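Local atomic coordinates of protein osa (Shigella flexneri, PDB entry 4O7K), a protein that suppresses the oncogenicity of Agrobacterium tumefaciens and is a plasmid fertility inhibition factor of the ParB/Srx superfamily. Residues 81-86 with 126-131; 77-82 with 132-137; 20-25 with 70-75. The protein carries 1 engineered substitution. All blocks are in the same frame, centred on the assembly; numbering follows the deposited sequence. Where two conformers were deposited one is given.

All three contacts are arranged around helix 73-81. Contact 3 lies at its start, where helix 4-24 packs on it. Contact 2 lies at its last turn, against edge strand 131-136. Contact 1 lies just past its end, at the hairpin turn leading into that strand. Contacts 1 and 2 share L81 and A82, and their centres are about 7 Å apart. In the sheet T126 N and A133 O are 2.8 Å apart, a probable hydrogen bond. Contact 3 is centred about 14 Å from contact 2, which it touches through L22 CD1 and R78 CD at 4.2 Å, and about 18 Å from contact 1. A bound isopropanol, probably from crystallisation, is about 4 Å from the F132 side chain.

Contact 1: 81-86 with 126-131; sequences LALGVE and TMILGH
A82 and L83 pack against I128 and H131 in a surface contact between a loop and a beta hairpin. The loop follows helix 73-81. The hairpin joins strands 118-128 and 131-136 through a type I' turn from I128 to H131, closed by backbone bonds in both directions between these two residues. One polar bond crosses the contact. H131 NE2 donates to A82 O at 2.7 Å, with an N-H...O angle of 155°. The carbonyl oxygen lies in the imidazole plane, and the donor meets a lone pair of that oxygen. The ring has I128 C over the centre of one face, and its CD2 is 3.7 Å from A82 CB. The rest is mostly apolar. L83 CD2 lies 3.7 Å from I128 CG1 and 4.0 Å from T126 CG2. The I128 CG2 methyl sets itself against two carbonyl oxygens, A82 O and L83 O, at 3.7 Å from each. A type I turn from L81 to G84 takes the chain off the helix. Because NE2 is the donor to A82 O, it carries a proton, and this in-plane bond would hold the ring's rotation while the aliphatic branches beside it fill the contact.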
loop_
_atom_site.group_PDB
_atom_site.type_symbol
_atom_site.label_atom_id
_atom_site.label_comp_id
_atom_site.label_asym_id
_atom_site.label_seq_id
_atom_site.Cartn_x
_atom_site.Cartn_y
_atom_site.Cartn_z
ATOM N N LEU A 81 -3.066 -3.619 -10.384
ATOM C CA LEU A 81 -3.106 -4.456 -11.574
ATOM C C LEU A 81 -3.989 -3.842 -12.666
ATOM O O LEU A 81 -3.794 -4.108 -13.851
ATOM C CB LEU A 81 -3.605 -5.857 -11.229
ATOM C CG LEU A 81 -2.604 -6.757 -10.510
ATOM C CD1 LEU A 81 -3.314 -7.967 -9.926
ATOM C CD2 LEU A 81 -1.485 -7.197 -11.438
ATOM N N ALA A 82 -4.949 -3.010 -12.269
ATOM C CA ALA A 82 -5.861 -2.393 -13.232
ATOM C C ALA A 82 -5.179 -1.295 -14.065
ATOM O O ALA A 82 -5.762 -0.757 -15.012
ATOM C CB ALA A 82 -7.086 -1.836 -12.514
ATOM N N LEU A 83 -3.938 -0.971 -13.719
ATOM C CA LEU A 83 -3.140 -0.082 -14.535
ATOM C C LEU A 83 -2.879 -0.722 -15.892
ATOM O O LEU A 83 -2.654 -0.030 -16.875
ATOM C CB LEU A 83 -1.807 0.245 -13.868
ATOM C CG LEU A 83 -1.650 1.477 -12.991
ATOM C CD1 LEU A 83 -0.160 1.791 -12.840
ATOM C CD2 LEU A 83 -2.419 2.667 -13.533
ATOM N N GLY A 84 -2.891 -2.049 -15.934
ATOM C CA GLY A 84 -2.606 -2.770 -17.159
ATOM C C GLY A 84 -1.188 -3.299 -17.163
ATOM O O GLY A 84 -0.446 -3.081 -16.206
ATOM N N VAL A 85 -0.797 -3.977 -18.240
ATOM C CA VAL A 85 0.472 -4.706 -18.249
ATOM C C VAL A 85 1.630 -3.987 -18.938
ATOM O O VAL A 85 2.785 -4.402 -18.810
ATOM C CB VAL A 85 0.313 -6.086 -18.920
ATOM C CG1 VAL A 85 -0.550 -6.993 -18.061
ATOM C CG2 VAL A 85 -0.266 -5.939 -20.310
ATOM N N GLU A 86 1.334 -2.915 -19.661
ATOM C CA GLU A 86 2.368 -2.252 -20.452
ATOM C C GLU A 86 2.900 -0.990 -19.783
ATOM O O GLU A 86 3.987 -0.524 -20.105
ATOM C CB GLU A 86 1.831 -1.932 -21.845
ATOM C CG GLU A 86 0.690 -2.848 -22.256
ATOM C CD GLU A 86 0.157 -2.548 -23.637
ATOM O OE1 GLU A 86 0.942 -2.621 -24.607
ATOM O OE2 GLU A 86 -1.050 -2.247 -23.750
ATOM N N THR A 126 -6.662 6.967 -10.302
ATOM C CA THR A 126 -6.608 7.380 -11.697
ATOM C C THR A 126 -7.599 6.554 -12.511
ATOM O O THR A 126 -8.268 5.661 -11.981
ATOM C CB THR A 126 -5.157 7.257 -12.278
ATOM O OG1 THR A 126 -5.062 7.960 -13.530
ATOM C CG2 THR A 126 -4.736 5.802 -12.455
ATOM N N MET A 127 -7.697 6.869 -13.800
ATOM C CA MET A 127 -8.622 6.201 -14.707
ATOM C C MET A 127 -7.823 5.611 -15.866
ATOM O O MET A 127 -7.014 6.301 -16.483
ATOM C CB MET A 127 -9.686 7.188 -15.211
ATOM C CG MET A 127 -10.840 6.580 -16.009
ATOM S SD MET A 127 -10.410 6.236 -17.727
ATOM C CE MET A 127 -10.046 7.883 -18.307
ATOM N N ILE A 128 -8.040 4.329 -16.138
ATOM C CA ILE A 128 -7.344 3.626 -17.207
ATOM C C ILE A 128 -8.378 2.868 -18.011
ATOM O O ILE A 128 -9.116 2.061 -17.452
ATOM C CB ILE A 128 -6.290 2.632 -16.670
ATOM C CG1 ILE A 128 -5.138 3.379 -15.983
ATOM C CG2 ILE A 128 -5.767 1.747 -17.799
ATOM C CD1 ILE A 128 -4.275 4.213 -16.916
ATOM N N LEU A 129 -8.451 3.158 -19.313
ATOM C CA LEU A 129 -9.395 2.491 -20.214
ATOM C C LEU A 129 -10.797 2.403 -19.629
ATOM O O LEU A 129 -11.433 1.350 -19.660
ATOM C CB LEU A 129 -8.893 1.088 -20.568
ATOM C CG LEU A 129 -7.592 1.093 -21.374
ATOM C CD1 LEU A 129 -7.144 -0.331 -21.667
ATOM C CD2 LEU A 129 -7.751 1.896 -22.667
ATOM N N GLY A 130 -11.260 3.502 -19.058
ATOM C CA GLY A 130 -12.595 3.546 -18.503
ATOM C C GLY A 130 -12.791 2.850 -17.168
ATOM O O GLY A 130 -13.932 2.655 -16.760
ATOM N N HIS A 131 -11.712 2.466 -16.481
ATOM C CA HIS A 131 -11.876 1.900 -15.135
ATOM C C HIS A 131 -10.950 2.509 -14.083
ATOM O O HIS A 131 -9.941 3.146 -14.389
ATOM C CB HIS A 131 -11.699 0.368 -15.147
ATOM C CG HIS A 131 -10.378 -0.106 -15.672
ATOM N ND1 HIS A 131 -10.233 -0.665 -16.922
ATOM C CD2 HIS A 131 -9.144 -0.136 -15.105
ATOM C CE1 HIS A 131 -8.969 -1.007 -17.112
ATOM N NE2 HIS A 131 -8.287 -0.690 -16.028
#

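Contact 2: 77-82 with 132-137; sequences YRAWLA and FAVCFT
A79 sets its CB against V134 CG1, at 3.7 Å, and its carbonyl against the strand backbone. Helix 77-81 crosses strand 132-136 almost perpendicularly, at 89°, with the axes 5.9 Å apart. A79 CB lies near the plane of the F132 ring, at its edge, 4.2 Å from CE2. A79 O accepts from V134 N at 3.3 Å, a long bond whose donor stands well above the carbonyl plane. The same oxygen takes a weak bond from A82 N. A133 CA also reaches A79 O, in a CA-H...O contact. Next comes W80. V134 CG2 lies 3.4 Å from W80 N and 3.9 Å from W80 CB. Chi1 of W80, -171°, puts CG anti to the backbone N; the indole beyond it presents one face to F136. The two side chains cross at about a right angle. The edge of F136 meets that face, with CE1 over the ring system and 3.3 Å from W80 CE2. The planes are at 52°, an edge-to-face pair. The indole NE1 hydrogen-bonds to Q89 O. V134 O is buried here with no partner in the model. At A82, CB lies 3.5 Å from F132 O and also meets A133 CB. Strand 131-136 is the outermost of its sheet, beside 118-128, and helix 73-81 crosses over it. Helix 140-148 adds M140, M144 and L147 around W80. F132 stacks on H170. On another side of the helix, Y77 and L81 pack on helix 4-24, and Y77 OH is hydrogen-bonded to E14 OE2 and K94 N.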
loop_
_atom_site.group_PDB
_atom_site.type_symbol
_atom_site.label_atom_id
_atom_site.label_comp_id
_atom_site.label_asym_id
_atom_site.label_seq_id
_atom_site.Cartn_x
_atom_site.Cartn_y
_atom_site.Cartn_z
ATOM N N TYR A 77 -3.715 -4.083 -4.360
ATOM C CA TYR A 77 -3.072 -4.933 -5.351
ATOM C C TYR A 77 -3.922 -5.002 -6.619
ATOM O O TYR A 77 -3.415 -4.790 -7.717
ATOM C CB TYR A 77 -2.851 -6.327 -4.753
ATOM C CG TYR A 77 -2.155 -7.362 -5.621
ATOM C CD1 TYR A 77 -1.328 -6.999 -6.686
ATOM C CD2 TYR A 77 -2.318 -8.715 -5.345
ATOM C CE1 TYR A 77 -0.693 -7.974 -7.454
ATOM C CE2 TYR A 77 -1.702 -9.680 -6.096
ATOM C CZ TYR A 77 -0.894 -9.316 -7.147
ATOM O OH TYR A 77 -0.292 -10.307 -7.874
ATOM N N ARG A 78 -5.211 -5.292 -6.456
ATOM C CA ARG A 78 -6.135 -5.371 -7.591
ATOM C C ARG A 78 -6.225 -4.065 -8.375
ATOM O O ARG A 78 -6.213 -4.066 -9.609
ATOM C CB ARG A 78 -7.530 -5.770 -7.113
ATOM C CG ARG A 78 -8.572 -5.789 -8.215
ATOM C CD ARG A 78 -9.938 -6.206 -7.696
ATOM N NE ARG A 78 -10.922 -6.265 -8.778
ATOM C CZ ARG A 78 -11.636 -5.224 -9.196
ATOM N NH1 ARG A 78 -11.487 -4.037 -8.626
ATOM N NH2 ARG A 78 -12.503 -5.369 -10.187
ATOM N N ALA A 79 -6.329 -2.951 -7.660
ATOM C CA ALA A 79 -6.424 -1.643 -8.306
ATOM C C ALA A 79 -5.136 -1.309 -9.061
ATOM O O ALA A 79 -5.158 -0.678 -10.130
ATOM C CB ALA A 79 -6.735 -0.568 -7.273
ATOM N N TRP A 80 -4.011 -1.754 -8.513
ATOM C CA TRP A 80 -2.709 -1.550 -9.149
ATOM C C TRP A 80 -2.613 -2.371 -10.437
ATOM O O TRP A 80 -2.154 -1.878 -11.464
ATOM C CB TRP A 80 -1.582 -1.918 -8.175
ATOM C CG TRP A 80 -0.199 -1.565 -8.621
ATOM C CD1 TRP A 80 0.173 -0.972 -9.811
ATOM C CD2 TRP A 80 1.009 -1.809 -7.897
ATOM N NE1 TRP A 80 1.545 -0.825 -9.850
ATOM C CE2 TRP A 80 2.083 -1.335 -8.691
ATOM C CE3 TRP A 80 1.298 -2.383 -6.642
ATOM C CZ2 TRP A 80 3.410 -1.406 -8.276
ATOM C CZ3 TRP A 80 2.615 -2.451 -6.228
ATOM C CH2 TRP A 80 3.660 -1.963 -7.044
ATOM N N LEU A 81 -3.066 -3.619 -10.384
ATOM C CA LEU A 81 -3.106 -4.456 -11.574
ATOM C C LEU A 81 -3.989 -3.842 -12.666
ATOM O O LEU A 81 -3.794 -4.108 -13.851
ATOM C CB LEU A 81 -3.605 -5.857 -11.229
ATOM C CG LEU A 81 -2.604 -6.757 -10.510
ATOM C CD1 LEU A 81 -3.314 -7.967 -9.926
ATOM C CD2 LEU A 81 -1.485 -7.197 -11.438
ATOM N N ALA A 82 -4.949 -3.010 -12.269
ATOM C CA ALA A 82 -5.861 -2.393 -13.232
ATOM C C ALA A 82 -5.179 -1.295 -14.065
ATOM O O ALA A 82 -5.762 -0.757 -15.012
ATOM C CB ALA A 82 -7.086 -1.836 -12.514
ATOM N N PHE A 132 -11.325 2.317 -12.826
ATOM C CA PHE A 132 -10.551 2.828 -11.709
ATOM C C PHE A 132 -9.213 2.100 -11.594
ATOM O O PHE A 132 -9.141 0.890 -11.802
ATOM C CB PHE A 132 -11.335 2.685 -10.403
ATOM C CG PHE A 132 -10.613 3.232 -9.224
ATOM C CD1 PHE A 132 -10.709 4.577 -8.907
ATOM C CD2 PHE A 132 -9.793 2.416 -8.451
ATOM C CE1 PHE A 132 -10.020 5.098 -7.829
ATOM C CE2 PHE A 132 -9.102 2.931 -7.378
ATOM C CZ PHE A 132 -9.218 4.278 -7.063
ATOM N N ALA A 133 -8.161 2.838 -11.253
ATOM C CA ALA A 133 -6.875 2.225 -10.961
ATOM C C ALA A 133 -6.082 3.081 -9.984
ATOM O O ALA A 133 -6.456 4.211 -9.687
ATOM C CB ALA A 133 -6.069 2.006 -12.258
ATOM N N VAL A 134 -4.988 2.527 -9.471
ATOM C CA VAL A 134 -4.082 3.324 -8.656
ATOM C C VAL A 134 -2.718 3.408 -9.324
ATOM O O VAL A 134 -2.241 2.455 -9.942
ATOM C CB VAL A 134 -3.927 2.767 -7.219
ATOM C CG1 VAL A 134 -5.261 2.778 -6.503
ATOM C CG2 VAL A 134 -3.352 1.372 -7.235
ATOM N N CYS A 135 -2.111 4.586 -9.231
ATOM C CA CYS A 135 -0.780 4.807 -9.777
ATOM C C CYS A 135 0.064 5.493 -8.700
ATOM O O CYS A 135 -0.432 5.796 -7.604
ATOM C CB CYS A 135 -0.829 5.648 -11.075
ATOM S SG CYS A 135 -1.567 7.292 -10.859
ATOM N N PHE A 136 1.332 5.740 -9.020
ATOM C CA PHE A 136 2.308 6.109 -8.004
ATOM C C PHE A 136 3.047 7.392 -8.306
ATOM O O PHE A 136 3.412 7.670 -9.453
ATOM C CB PHE A 136 3.338 4.989 -7.829
ATOM C CG PHE A 136 2.790 3.742 -7.210
ATOM C CD1 PHE A 136 2.054 2.844 -7.960
ATOM C CD2 PHE A 136 3.039 3.449 -5.870
ATOM C CE1 PHE A 136 1.558 1.697 -7.392
ATOM C CE2 PHE A 136 2.542 2.299 -5.295
ATOM C CZ PHE A 136 1.814 1.412 -6.045
ATOM N N THR A 137 3.289 8.166 -7.256
ATOM C CA THR A 137 4.269 9.235 -7.334
ATOM C C THR A 137 5.601 8.650 -6.869
ATOM O O THR A 137 6.648 8.915 -7.450
ATOM C CB THR A 137 3.864 10.438 -6.485
ATOM O OG1 THR A 137 2.708 11.056 -7.065
ATOM C CG2 THR A 137 4.996 11.446 -6.390
#

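Contact 3: 20-25 with 70-75; sequences KELAQS and YVNGLA
L22 and E21, near the C-terminal end of helix 4-24, pack on N72, L74 and A75 at an N-capped helix start. Here strand 67-72 runs directly into helix 73-81, and N72 is the N-cap. N72 CG is anti to its backbone N (chi1 179°), which puts the amide where OD1 can meet A75 N. OD1 accepts from A75 N at 3.2 Å, with an N-H...O angle of 159°, so a backbone N-H of the first turn is satisfied by a side chain. The donor stands above the plane of the amide carbonyl. L22 covers this cap with one methyl. Its CG is anti to the carbonyl carbon (chi1 -77°), and CD2 lies 3.8 Å from N72 ND2 and 3.9 Å from L74 CB. The other methyl, CD1, is near A75 CA. The L22 side chain runs past that of N72, and past that of L74, each pointing the opposite way to it. L74 reaches back to E21, crossing that side chain at about a right angle. E21 OE1 comes against both L74 methyls, CD1 at 3.5 Å and CD2 at 3.8 Å. L74 CD1 also lies close to E21 CB. The acid is not left to apolar company, because E21 OE2 forms a salt bridge with R17 NE one turn earlier in the same helix. No hydrogen bond links the two segments, so the join is made by aliphatic contact. Around it, L30 and V173 also touch N72, and V171 of helix 161-171 touches A75. At the end of segment 20-25 one carbonyl is gripped twice: S25 N and S25 OG both donate to E21 O, from opposite faces of its plane, with OG at 3.1 Å.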
loop_
_atom_site.group_PDB
_atom_site.type_symbol
_atom_site.label_atom_id
_atom_site.label_comp_id
_atom_site.label_asym_id
_atom_site.label_seq_id
_atom_site.Cartn_x
_atom_site.Cartn_y
_atom_site.Cartn_z
ATOM N N LYS A 20 -12.471 -12.939 -6.005
ATOM C CA LYS A 20 -13.014 -13.995 -5.158
ATOM C C LYS A 20 -12.475 -13.960 -3.724
ATOM O O LYS A 20 -13.238 -14.141 -2.781
ATOM C CB LYS A 20 -12.737 -15.358 -5.789
ATOM C CG LYS A 20 -13.352 -15.481 -7.165
ATOM C CD LYS A 20 -13.277 -16.889 -7.702
ATOM C CE LYS A 20 -14.032 -16.977 -9.014
ATOM N NZ LYS A 20 -15.472 -16.604 -8.838
ATOM N N GLU A 21 -11.172 -13.736 -3.558
ATOM C CA GLU A 21 -10.591 -13.649 -2.219
ATOM C C GLU A 21 -11.243 -12.510 -1.457
ATOM O O GLU A 21 -11.553 -12.636 -0.272
ATOM C CB GLU A 21 -9.075 -13.449 -2.272
ATOM C CG GLU A 21 -8.308 -14.654 -2.785
ATOM C CD GLU A 21 -6.834 -14.369 -2.990
ATOM O OE1 GLU A 21 -6.411 -13.219 -2.755
ATOM O OE2 GLU A 21 -6.096 -15.299 -3.382
ATOM N N LEU A 22 -11.470 -11.403 -2.151
ATOM C CA LEU A 22 -12.100 -10.232 -1.547
ATOM C C LEU A 22 -13.556 -10.509 -1.194
ATOM O O LEU A 22 -14.051 -10.061 -0.153
ATOM C CB LEU A 22 -12.000 -9.028 -2.492
ATOM C CG LEU A 22 -10.629 -8.353 -2.520
ATOM C CD1 LEU A 22 -10.495 -7.460 -3.742
ATOM C CD2 LEU A 22 -10.403 -7.555 -1.243
ATOM N N ALA A 23 -14.239 -11.257 -2.057
ATOM C CA ALA A 23 -15.640 -11.587 -1.819
ATOM C C ALA A 23 -15.796 -12.533 -0.627
ATOM O O ALA A 23 -16.773 -12.441 0.113
ATOM C CB ALA A 23 -16.268 -12.193 -3.076
ATOM N N GLN A 24 -14.826 -13.428 -0.442
ATOM C CA GLN A 24 -14.834 -14.397 0.661
ATOM C C GLN A 24 -14.521 -13.746 2.006
ATOM O O GLN A 24 -15.170 -14.021 3.017
ATOM C CB GLN A 24 -13.816 -15.515 0.404
ATOM C CG GLN A 24 -14.192 -16.484 -0.709
ATOM C CD GLN A 24 -13.022 -17.358 -1.142
ATOM O OE1 GLN A 24 -11.922 -17.261 -0.592
ATOM N NE2 GLN A 24 -13.248 -18.197 -2.152
ATOM N N SER A 25 -13.503 -12.894 2.010
ATOM C CA SER A 25 -13.057 -12.226 3.224
ATOM C C SER A 25 -13.909 -11.016 3.573
ATOM O O SER A 25 -13.626 -10.324 4.552
ATOM C CB SER A 25 -11.603 -11.787 3.073
ATOM O OG SER A 25 -11.509 -10.714 2.148
ATOM N N TYR A 70 -5.723 4.045 4.929
ATOM C CA TYR A 70 -5.390 2.669 5.286
ATOM C C TYR A 70 -6.032 1.769 4.258
ATOM O O TYR A 70 -7.257 1.760 4.120
ATOM C CB TYR A 70 -5.885 2.320 6.685
ATOM C CG TYR A 70 -5.253 3.169 7.756
ATOM C CD1 TYR A 70 -3.904 3.038 8.068
ATOM C CD2 TYR A 70 -5.996 4.120 8.437
ATOM C CE1 TYR A 70 -3.316 3.828 9.037
ATOM C CE2 TYR A 70 -5.421 4.918 9.395
ATOM C CZ TYR A 70 -4.087 4.759 9.698
ATOM O OH TYR A 70 -3.528 5.548 10.664
ATOM N N VAL A 71 -5.223 1.021 3.519
ATOM C CA VAL A 71 -5.803 0.248 2.434
ATOM C C VAL A 71 -5.796 -1.243 2.705
ATOM O O VAL A 71 -4.913 -1.790 3.371
ATOM C CB VAL A 71 -5.093 0.513 1.065
ATOM C CG1 VAL A 71 -5.149 1.997 0.710
ATOM C CG2 VAL A 71 -3.661 0.025 1.083
ATOM N N ASN A 72 -6.837 -1.882 2.202
ATOM C CA ASN A 72 -6.903 -3.318 2.098
ATOM C C ASN A 72 -5.870 -3.760 1.067
ATOM O O ASN A 72 -6.008 -3.459 -0.125
ATOM C CB ASN A 72 -8.325 -3.723 1.696
ATOM C CG ASN A 72 -8.497 -5.213 1.542
ATOM O OD1 ASN A 72 -7.631 -5.907 1.008
ATOM N ND2 ASN A 72 -9.639 -5.716 1.995
ATOM N N GLY A 73 -4.831 -4.458 1.516
ATOM C CA GLY A 73 -3.763 -4.892 0.623
ATOM C C GLY A 73 -4.219 -5.568 -0.662
ATOM O O GLY A 73 -3.748 -5.227 -1.753
ATOM N N LEU A 74 -5.134 -6.529 -0.547
ATOM C CA LEU A 74 -5.637 -7.232 -1.729
ATOM C C LEU A 74 -6.383 -6.295 -2.683
ATOM O O LEU A 74 -6.303 -6.449 -3.900
ATOM C CB LEU A 74 -6.568 -8.373 -1.327
ATOM C CG LEU A 74 -5.959 -9.574 -0.596
ATOM C CD1 LEU A 74 -7.018 -10.650 -0.445
ATOM C CD2 LEU A 74 -4.726 -10.120 -1.312
ATOM N N ALA A 75 -7.133 -5.349 -2.125
ATOM C CA ALA A 75 -7.856 -4.393 -2.966
ATOM C C ALA A 75 -6.884 -3.443 -3.656
ATOM O O ALA A 75 -7.081 -3.063 -4.818
ATOM C CB ALA A 75 -8.857 -3.619 -2.148
#